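Local coordinates for putative beta-glucosidase (Bifidobacterium adolescentis, PDB 5WAB), which hydrolyses beta-glucosidic linkages as a family 3 glycoside hydrolase and probably also releases the terminal alpha-L-arabinopyranosyl unit from ginsenoside Rb2, at residues A[27-32]-A[283-288]; A[175-180]-A[211-216]; A[408-413]-A[452-457]. All coordinates share one frame; numbering follows the deposited sequence.

Contact 1 (A[27-32]-A[283-288]); sequences WHLQGV and DLVNKT
Leu29 leans out of an irregular stretch of chain and plants its branched end on helix 271-292, where Leu284 and Val285 receive it. Its CD1 does most of the work, lying 3.9 Å from CD2 of Leu284 and reaching, more loosely, to 4.3 Å from CG2 of Val285. The other methyl, Leu29 CD2, also stands 4.3 Å from Leu284 CD2, which therefore faces both arms of the Leu29 fork. The two leucine side chains meet at about a right angle, methyl against methyl. All three residues are buried, and with only methyl groups meeting and no hydrogen bond between 27-32 and 283-288 the packing is apolar. The patch is small, about 110 Å² counted over both sides.

The reach is shared. With chi1 at 176°, Leu284 sends CG out from the helix, opposite its own backbone N, and chi2 of 60° then sets CD2 as the methyl that faces Leu29. The backbones can stay apart, with 8.8 Å between CA of Leu29 and CA of Val285. Further out, backbone hydrogen bonds tie Trp27 to Ile42 and Leu29 to Tyr40, which fixes the loop from which Leu29 projects. His28 ND1 is bonded to Asp25 OD1 just upstream.

Leu249 and Ile42 also touch the Leu29 side chain, while Tyr40 lies against Val285 and Thr288. The loop between helix 14-19 and strand 41-44 is in this way pressed against the long helix 271-292, beside strand 41-44, an outermost strand of the five-stranded parallel sheet of the TIM-barrel-like N-terminal domain.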
loop_
_atom_site.group_PDB
_atom_site.type_symbol
_atom_site.label_atom_id
_atom_site.label_comp_id
_atom_site.label_asym_id
_atom_site.label_seq_id
_atom_site.Cartn_x
_atom_site.Cartn_y
_atom_site.Cartn_z
ATOM N N TRP A 27 -12.209 -19.040 11.550
ATOM C CA TRP A 27 -10.919 -18.476 11.927
ATOM C C TRP A 27 -9.830 -19.523 12.108
ATOM O O TRP A 27 -8.763 -19.192 12.645
ATOM C CB TRP A 27 -11.055 -17.642 13.198
ATOM C CG TRP A 27 -11.986 -16.504 12.999
ATOM C CD1 TRP A 27 -11.774 -15.400 12.229
ATOM C CD2 TRP A 27 -13.296 -16.365 13.553
ATOM N NE1 TRP A 27 -12.872 -14.573 12.277
ATOM C CE2 TRP A 27 -13.820 -15.144 13.085
ATOM C CE3 TRP A 27 -14.076 -17.151 14.405
ATOM C CZ2 TRP A 27 -15.087 -14.691 13.443
ATOM C CZ3 TRP A 27 -15.333 -16.702 14.759
ATOM C CH2 TRP A 27 -15.827 -15.483 14.279
ATOM N N HIS A 28 -10.062 -20.762 11.688
ATOM C CA HIS A 28 -9.084 -21.826 11.825
ATOM C C HIS A 28 -9.025 -22.635 10.541
ATOM O O HIS A 28 -10.038 -22.843 9.871
ATOM C CB HIS A 28 -9.407 -22.757 12.997
ATOM C CG HIS A 28 -9.356 -22.085 14.331
ATOM N ND1 HIS A 28 -10.367 -21.274 14.800
ATOM C CD2 HIS A 28 -8.397 -22.083 15.288
ATOM C CE1 HIS A 28 -10.041 -20.818 15.997
ATOM N NE2 HIS A 28 -8.851 -21.295 16.316
ATOM N N LEU A 29 -7.824 -23.100 10.216
ATOM C CA LEU A 29 -7.660 -24.084 9.166
ATOM C C LEU A 29 -8.353 -25.386 9.579
ATOM O O LEU A 29 -8.738 -25.575 10.737
ATOM C CB LEU A 29 -6.175 -24.320 8.899
ATOM C CG LEU A 29 -5.309 -23.093 8.597
ATOM C CD1 LEU A 29 -3.838 -23.490 8.513
ATOM C CD2 LEU A 29 -5.746 -22.402 7.319
ATOM N N GLN A 30 -8.537 -26.284 8.614
ATOM C CA GLN A 30 -9.157 -27.564 8.931
ATOM C C GLN A 30 -8.180 -28.403 9.738
ATOM O O GLN A 30 -7.069 -28.690 9.282
ATOM C CB GLN A 30 -9.569 -28.308 7.664
ATOM C CG GLN A 30 -10.133 -29.701 7.938
ATOM C CD GLN A 30 -11.345 -29.693 8.873
ATOM O OE1 GLN A 30 -12.346 -29.013 8.615
ATOM N NE2 GLN A 30 -11.262 -30.463 9.958
ATOM N N GLY A 31 -8.583 -28.785 10.937
ATOM C CA GLY A 31 -7.744 -29.641 11.741
ATOM C C GLY A 31 -8.030 -31.112 11.533
ATOM O O GLY A 31 -9.159 -31.569 11.742
ATOM N N VAL A 32 -7.021 -31.851 11.079
ATOM C CA VAL A 32 -7.059 -33.307 11.082
ATOM C C VAL A 32 -6.074 -33.724 12.167
ATOM O O VAL A 32 -4.990 -34.245 11.876
ATOM C CB VAL A 32 -6.690 -33.896 9.707
ATOM C CG1 VAL A 32 -7.057 -35.376 9.638
ATOM C CG2 VAL A 32 -7.358 -33.115 8.586
ATOM N N ASP A 283 1.306 -28.491 3.498
ATOM C CA ASP A 283 2.573 -27.764 3.484
ATOM C C ASP A 283 2.493 -26.482 4.299
ATOM O O ASP A 283 3.468 -26.097 4.955
ATOM C CB ASP A 283 2.985 -27.434 2.047
ATOM C CG ASP A 283 3.378 -28.658 1.254
ATOM O OD1 ASP A 283 3.822 -29.647 1.865
ATOM O OD2 ASP A 283 3.244 -28.628 0.014
ATOM N N LEU A 284 1.344 -25.802 4.263
ATOM C CA LEU A 284 1.168 -24.598 5.070
ATOM C C LEU A 284 1.305 -24.910 6.553
ATOM O O LEU A 284 1.970 -24.182 7.297
ATOM C CB LEU A 284 -0.185 -23.957 4.781
ATOM C CG LEU A 284 -0.478 -22.740 5.658
ATOM C CD1 LEU A 284 0.576 -21.660 5.448
ATOM C CD2 LEU A 284 -1.866 -22.219 5.382
ATOM N N VAL A 285 0.661 -25.985 7.009
ATOM C CA VAL A 285 0.786 -26.383 8.408
ATOM C C VAL A 285 2.239 -26.690 8.744
ATOM O O VAL A 285 2.752 -26.264 9.786
ATOM C CB VAL A 285 -0.139 -27.579 8.708
ATOM C CG1 VAL A 285 0.207 -28.204 10.050
ATOM C CG2 VAL A 285 -1.599 -27.127 8.708
ATOM N N ASN A 286 2.937 -27.400 7.853
ATOM C CA ASN A 286 4.334 -27.738 8.114
ATOM C C ASN A 286 5.223 -26.496 8.106
ATOM O O ASN A 286 6.188 -26.415 8.875
ATOM C CB ASN A 286 4.817 -28.780 7.106
ATOM C CG ASN A 286 4.188 -30.151 7.345
ATOM O OD1 ASN A 286 3.863 -30.501 8.479
ATOM N ND2 ASN A 286 4.008 -30.925 6.280
ATOM N N LYS A 287 4.926 -25.521 7.234
ATOM C CA LYS A 287 5.705 -24.286 7.215
ATOM C C LYS A 287 5.540 -23.493 8.507
ATOM O O LYS A 287 6.489 -22.840 8.958
ATOM C CB LYS A 287 5.297 -23.417 6.023
ATOM C CG LYS A 287 5.744 -23.939 4.670
ATOM C CD LYS A 287 5.258 -23.031 3.551
ATOM C CE LYS A 287 5.584 -23.617 2.183
ATOM N NZ LYS A 287 5.086 -22.756 1.064
ATOM N N THR A 288 4.359 -23.549 9.119
ATOM C CA THR A 288 4.058 -22.778 10.316
ATOM C C THR A 288 4.159 -23.599 11.592
ATOM O O THR A 288 3.925 -23.058 12.678
ATOM C CB THR A 288 2.656 -22.183 10.208
ATOM O OG1 THR A 288 1.702 -23.248 10.134
ATOM C CG2 THR A 288 2.543 -21.340 8.951
#

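Contact 2 (A[175-180]-A[211-216]); sequences ALREIY and NRWLLT
Trp213 reaches across from helix 212-222 to meet Leu176 and Arg177 of helix 173-180. Start at its CB, which points to the other helix; chi1 of 173° then sets CG opposite the backbone N and sends the indole outward. The five-membered part of the ring stays on the near side, and the outer corner of the six-membered part makes the contact. There CH2 lies 4.1 Å from CD1 of Leu176, and the neighbouring CZ2 comes 4.0 Å from NH2 of Arg177. Both partners approach obliquely, and the guanidinium stands nearly perpendicular to the indole, their planes 88° apart.

Both helices belong to the TIM-barrel-like N-terminal domain, with helix 182-190 and strand 195-198 between them along the chain. Trp213 sits in the first turn of helix 212-222, where Asn211 is the N-cap. Its OD1 accepts from N of Leu214 at 3.2 Å, with the donor well above the carbonyl plane rather than on a lone pair.

Arg177 arrives on a chain bent at chi2, and its polar partners lie beyond the tryptophan. NH1 forms a salt bridge with Glu222 at the far end of helix 212-222, and the guanidinium makes a cation-pi contact with Trp630 of the fibronectin type III-like domain. Val218, five residues on from Trp213 in the same helix, touches both Trp213 and Arg177.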
loop_
_atom_site.group_PDB
_atom_site.type_symbol
_atom_site.label_atom_id
_atom_site.label_comp_id
_atom_site.label_asym_id
_atom_site.label_seq_id
_atom_site.Cartn_x
_atom_site.Cartn_y
_atom_site.Cartn_z
ATOM N N ALA A 175 -3.343 -3.052 -18.729
ATOM C CA ALA A 175 -3.563 -2.439 -17.425
ATOM C C ALA A 175 -3.435 -3.465 -16.307
ATOM O O ALA A 175 -2.871 -3.166 -15.247
ATOM C CB ALA A 175 -4.928 -1.746 -17.392
ATOM N N LEU A 176 -3.925 -4.687 -16.535
ATOM C CA LEU A 176 -3.730 -5.759 -15.561
ATOM C C LEU A 176 -2.246 -6.055 -15.367
ATOM O O LEU A 176 -1.759 -6.130 -14.233
ATOM C CB LEU A 176 -4.473 -7.018 -16.012
ATOM C CG LEU A 176 -5.969 -7.118 -15.726
ATOM C CD1 LEU A 176 -6.531 -8.328 -16.413
ATOM C CD2 LEU A 176 -6.236 -7.184 -14.226
ATOM N N ARG A 177 -1.508 -6.208 -16.469
ATOM C CA ARG A 177 -0.106 -6.602 -16.384
ATOM C C ARG A 177 0.774 -5.487 -15.827
ATOM O O ARG A 177 1.750 -5.764 -15.121
ATOM C CB ARG A 177 0.399 -7.026 -17.762
ATOM C CG ARG A 177 -0.264 -8.267 -18.318
ATOM C CD ARG A 177 0.199 -9.489 -17.577
ATOM N NE ARG A 177 -0.288 -10.714 -18.201
ATOM C CZ ARG A 177 0.111 -11.931 -17.853
ATOM N NH1 ARG A 177 1.006 -12.081 -16.885
ATOM N NH2 ARG A 177 -0.378 -12.995 -18.477
ATOM N N GLU A 178 0.469 -4.226 -16.137
ATOM C CA GLU A 178 1.358 -3.134 -15.752
ATOM C C GLU A 178 0.939 -2.415 -14.477
ATOM O O GLU A 178 1.798 -1.831 -13.805
ATOM C CB GLU A 178 1.479 -2.104 -16.882
ATOM C CG GLU A 178 2.075 -2.637 -18.176
ATOM C CD GLU A 178 2.434 -1.532 -19.151
ATOM O OE1 GLU A 178 2.679 -0.396 -18.693
ATOM O OE2 GLU A 178 2.448 -1.792 -20.374
ATOM N N ILE A 179 -0.351 -2.415 -14.126
ATOM C CA ILE A 179 -0.854 -1.655 -12.980
ATOM C C ILE A 179 -1.214 -2.569 -11.812
ATOM O O ILE A 179 -0.675 -2.428 -10.713
ATOM C CB ILE A 179 -2.052 -0.762 -13.376
ATOM C CG1 ILE A 179 -1.694 0.156 -14.555
ATOM C CG2 ILE A 179 -2.531 0.029 -12.171
ATOM C CD1 ILE A 179 -0.549 1.111 -14.293
ATOM N N TYR A 180 -2.134 -3.508 -12.025
ATOM C CA TYR A 180 -2.744 -4.227 -10.912
ATOM C C TYR A 180 -2.030 -5.521 -10.551
ATOM O O TYR A 180 -2.254 -6.042 -9.452
ATOM C CB TYR A 180 -4.219 -4.503 -11.239
ATOM C CG TYR A 180 -4.946 -3.218 -11.564
ATOM C CD1 TYR A 180 -5.429 -2.404 -10.548
ATOM C CD2 TYR A 180 -5.098 -2.787 -12.880
ATOM C CE1 TYR A 180 -6.067 -1.215 -10.826
ATOM C CE2 TYR A 180 -5.743 -1.589 -13.170
ATOM C CZ TYR A 180 -6.220 -0.807 -12.134
ATOM O OH TYR A 180 -6.858 0.384 -12.392
ATOM N N ASN A 211 -11.274 -18.102 -10.965
ATOM C CA ASN A 211 -10.539 -17.658 -12.146
ATOM C C ASN A 211 -9.277 -18.507 -12.267
ATOM O O ASN A 211 -8.266 -18.231 -11.615
ATOM C CB ASN A 211 -10.213 -16.171 -12.023
ATOM C CG ASN A 211 -9.829 -15.534 -13.343
ATOM O OD1 ASN A 211 -9.350 -16.205 -14.260
ATOM N ND2 ASN A 211 -10.016 -14.219 -13.436
ATOM N N ARG A 212 -9.332 -19.542 -13.106
ATOM C CA ARG A 212 -8.174 -20.420 -13.251
ATOM C C ARG A 212 -7.005 -19.693 -13.906
ATOM O O ARG A 212 -5.843 -19.924 -13.547
ATOM C CB ARG A 212 -8.545 -21.662 -14.063
ATOM C CG ARG A 212 -7.387 -22.619 -14.250
ATOM C CD ARG A 212 -7.853 -23.945 -14.807
ATOM N NE ARG A 212 -6.726 -24.823 -15.093
ATOM C CZ ARG A 212 -6.134 -25.601 -14.187
ATOM N NH1 ARG A 212 -6.561 -25.612 -12.928
ATOM N NH2 ARG A 212 -5.114 -26.375 -14.537
ATOM N N TRP A 213 -7.291 -18.821 -14.873
ATOM C CA TRP A 213 -6.229 -18.024 -15.472
ATOM C C TRP A 213 -5.498 -17.213 -14.414
ATOM O O TRP A 213 -4.263 -17.159 -14.400
ATOM C CB TRP A 213 -6.803 -17.109 -16.553
ATOM C CG TRP A 213 -5.802 -16.150 -17.106
ATOM C CD1 TRP A 213 -4.830 -16.423 -18.023
ATOM C CD2 TRP A 213 -5.674 -14.759 -16.787
ATOM N NE1 TRP A 213 -4.104 -15.290 -18.294
ATOM C CE2 TRP A 213 -4.606 -14.253 -17.550
ATOM C CE3 TRP A 213 -6.362 -13.894 -15.932
ATOM C CZ2 TRP A 213 -4.207 -12.918 -17.482
ATOM C CZ3 TRP A 213 -5.965 -12.571 -15.867
ATOM C CH2 TRP A 213 -4.897 -12.097 -16.633
ATOM N N LEU A 214 -6.247 -16.595 -13.505
ATOM C CA LEU A 214 -5.628 -15.763 -12.484
ATOM C C LEU A 214 -4.861 -16.615 -11.478
ATOM O O LEU A 214 -3.663 -16.403 -11.256
ATOM C CB LEU A 214 -6.705 -14.923 -11.789
ATOM C CG LEU A 214 -6.231 -13.894 -10.765
ATOM C CD1 LEU A 214 -5.473 -12.770 -11.465
ATOM C CD2 LEU A 214 -7.415 -13.341 -9.978
ATOM N N LEU A 215 -5.531 -17.609 -10.883
ATOM C CA LEU A 215 -4.968 -18.360 -9.767
ATOM C C LEU A 215 -3.970 -19.431 -10.196
ATOM O O LEU A 215 -3.183 -19.889 -9.360
ATOM C CB LEU A 215 -6.088 -19.013 -8.959
ATOM C CG LEU A 215 -7.177 -18.119 -8.356
ATOM C CD1 LEU A 215 -8.122 -18.943 -7.475
ATOM C CD2 LEU A 215 -6.557 -16.978 -7.564
ATOM N N THR A 216 -3.982 -19.850 -11.463
ATOM C CA THR A 216 -3.114 -20.935 -11.901
ATOM C C THR A 216 -2.223 -20.515 -13.060
ATOM O O THR A 216 -0.997 -20.601 -12.939
ATOM C CB THR A 216 -3.949 -22.166 -12.285
ATOM O OG1 THR A 216 -4.731 -22.584 -11.161
ATOM C CG2 THR A 216 -3.036 -23.324 -12.709
#

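Contact 3 (A[408-413]-A[452-457]); sequences LGLPEA and SVVSVA
Leu410 and Val454 run past one another in opposite directions, and a methyl of the valine meets the branched end of the leucine. The touching group on the valine is a single methyl, CG1. It is 3.7 Å from Leu410 CG, equally 3.7 Å from Leu410 CD1, and 3.9 Å from Leu410 CD2. Val454 CG1 lies beyond CG, roughly on from the CB-CG bond but leaning off it, and so meets the branch point and both methyls instead of one arm.

Each residue directs CB toward the opposite segment. In Val454, chi1 of -59° turns CG1 away from its own carbonyl carbon and toward the leucine, leaving CG2 on the other side of the branch. The rest is slight: CD1 of Leu410 only grazes the carbonyl O of Ser452, at 4.5 Å. No hydrogen bond joins 408-413 to 452-457, and about 100 Å² is buried in all.

What holds the pair in position is the sheet behind it. Leu410 is tied by a backbone hydrogen bond to Ser449, continuing the pairing that Leu408 makes with Val447 and Ser449, and Val454 rests on Leu448. Ser452, two residues before Val454, hydrogen-bonds through OG to Pro116 O and to Gln496 NE2; Pro116 belongs to the N-terminal domain, so the loop also reaches across to that part of the protein.

Strands 403-409 and 444-449 are parallel neighbours, and the contact lies just past their C-terminal ends, where the emerging chains pack together as they do at the strand ends of alpha/beta folds such as this GH3 C-terminal domain.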
loop_
_atom_site.group_PDB
_atom_site.type_symbol
_atom_site.label_atom_id
_atom_site.label_comp_id
_atom_site.label_asym_id
_atom_site.label_seq_id
_atom_site.Cartn_x
_atom_site.Cartn_y
_atom_site.Cartn_z
ATOM N N LEU A 408 -7.035 18.588 12.277
ATOM C CA LEU A 408 -8.211 18.424 11.441
ATOM C C LEU A 408 -8.168 17.065 10.745
ATOM O O LEU A 408 -7.180 16.326 10.825
ATOM C CB LEU A 408 -8.287 19.557 10.421
ATOM C CG LEU A 408 -8.093 20.944 11.035
ATOM C CD1 LEU A 408 -8.004 22.023 9.957
ATOM C CD2 LEU A 408 -9.212 21.238 12.028
ATOM N N GLY A 409 -9.237 16.748 10.031
ATOM C CA GLY A 409 -9.255 15.520 9.277
ATOM C C GLY A 409 -10.629 14.883 9.276
ATOM O O GLY A 409 -11.638 15.530 9.556
ATOM N N LEU A 410 -10.641 13.590 8.947
ATOM C CA LEU A 410 -11.873 12.847 8.744
ATOM C C LEU A 410 -12.246 12.099 10.011
ATOM O O LEU A 410 -11.414 11.340 10.529
ATOM C CB LEU A 410 -11.702 11.862 7.597
ATOM C CG LEU A 410 -11.248 12.438 6.260
ATOM C CD1 LEU A 410 -11.049 11.308 5.254
ATOM C CD2 LEU A 410 -12.255 13.449 5.753
ATOM N N PRO A 411 -13.439 12.292 10.562
ATOM C CA PRO A 411 -13.913 11.400 11.622
ATOM C C PRO A 411 -14.221 10.029 11.042
ATOM O O PRO A 411 -14.256 9.836 9.826
ATOM C CB PRO A 411 -15.177 12.089 12.145
ATOM C CG PRO A 411 -15.144 13.461 11.573
ATOM C CD PRO A 411 -14.407 13.360 10.283
ATOM N N GLU A 412 -14.458 9.065 11.936
ATOM C CA GLU A 412 -14.653 7.686 11.493
ATOM C C GLU A 412 -15.851 7.556 10.557
ATOM O O GLU A 412 -15.807 6.785 9.589
ATOM C CB GLU A 412 -14.813 6.760 12.698
ATOM C CG GLU A 412 -13.513 6.398 13.395
ATOM C CD GLU A 412 -13.675 5.220 14.339
ATOM O OE1 GLU A 412 -14.827 4.802 14.581
ATOM O OE2 GLU A 412 -12.650 4.712 14.841
ATOM N N ALA A 413 -16.926 8.309 10.819
ATOM C CA ALA A 413 -18.118 8.222 9.981
ATOM C C ALA A 413 -17.898 8.804 8.590
ATOM O O ALA A 413 -18.667 8.493 7.674
ATOM C CB ALA A 413 -19.295 8.919 10.660
ATOM N N SER A 452 -7.416 8.290 3.666
ATOM C CA SER A 452 -7.093 8.458 2.256
ATOM C C SER A 452 -7.058 9.947 1.941
ATOM O O SER A 452 -7.333 10.788 2.801
ATOM C CB SER A 452 -8.088 7.713 1.362
ATOM O OG SER A 452 -7.619 7.682 0.024
ATOM N N VAL A 453 -6.707 10.266 0.690
ATOM C CA VAL A 453 -6.424 11.645 0.298
ATOM C C VAL A 453 -7.592 12.548 0.646
ATOM O O VAL A 453 -8.745 12.259 0.309
ATOM C CB VAL A 453 -6.110 11.721 -1.207
ATOM C CG1 VAL A 453 -6.197 13.145 -1.688
ATOM C CG2 VAL A 453 -4.725 11.191 -1.485
ATOM N N VAL A 454 -7.293 13.656 1.319
ATOM C CA VAL A 454 -8.242 14.746 1.476
ATOM C C VAL A 454 -7.723 15.935 0.678
ATOM O O VAL A 454 -6.517 16.078 0.447
ATOM C CB VAL A 454 -8.472 15.127 2.954
ATOM C CG1 VAL A 454 -9.003 13.932 3.737
ATOM C CG2 VAL A 454 -7.197 15.682 3.579
ATOM N N SER A 455 -8.648 16.777 0.228
ATOM C CA SER A 455 -8.268 18.005 -0.452
ATOM C C SER A 455 -7.636 18.977 0.536
ATOM O O SER A 455 -8.040 19.061 1.700
ATOM C CB SER A 455 -9.491 18.639 -1.100
ATOM O OG SER A 455 -10.546 18.730 -0.157
ATOM N N VAL A 456 -6.632 19.715 0.067
ATOM C CA VAL A 456 -5.882 20.637 0.903
ATOM C C VAL A 456 -5.954 22.068 0.383
ATOM O O VAL A 456 -6.172 23.004 1.159
ATOM C CB VAL A 456 -4.413 20.184 1.045
ATOM C CG1 VAL A 456 -3.639 21.162 1.912
ATOM C CG2 VAL A 456 -4.337 18.774 1.623
ATOM N N ALA A 457 -5.790 22.255 -0.925
ATOM C CA ALA A 457 -5.734 23.594 -1.509
ATOM C C ALA A 457 -6.898 24.519 -1.165
ATOM O O ALA A 457 -6.649 25.725 -0.995
ATOM C CB ALA A 457 -5.601 23.473 -3.034
#

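Overall arrangement
Contact 2 is nested along the chain inside the long loop closed by contact 1, and contact 3 follows both. The centres of contact 1 and contact 2 are 27 Å apart. Contact 3 is centred 32 Å from contact 2 and 41 Å from contact 1, and no two of them touch. The first two lie around the same five-stranded parallel sheet: contact 1 sits beside its edge strand 41-44, and contact 2 joins two helices that come, along the chain, before and after strand 195-198. Contact 3 belongs to the six-stranded mixed sheet of the C-terminal domain, across the chain's centre from the other two. None of the three pairs lies within the fibronectin type III-like domain.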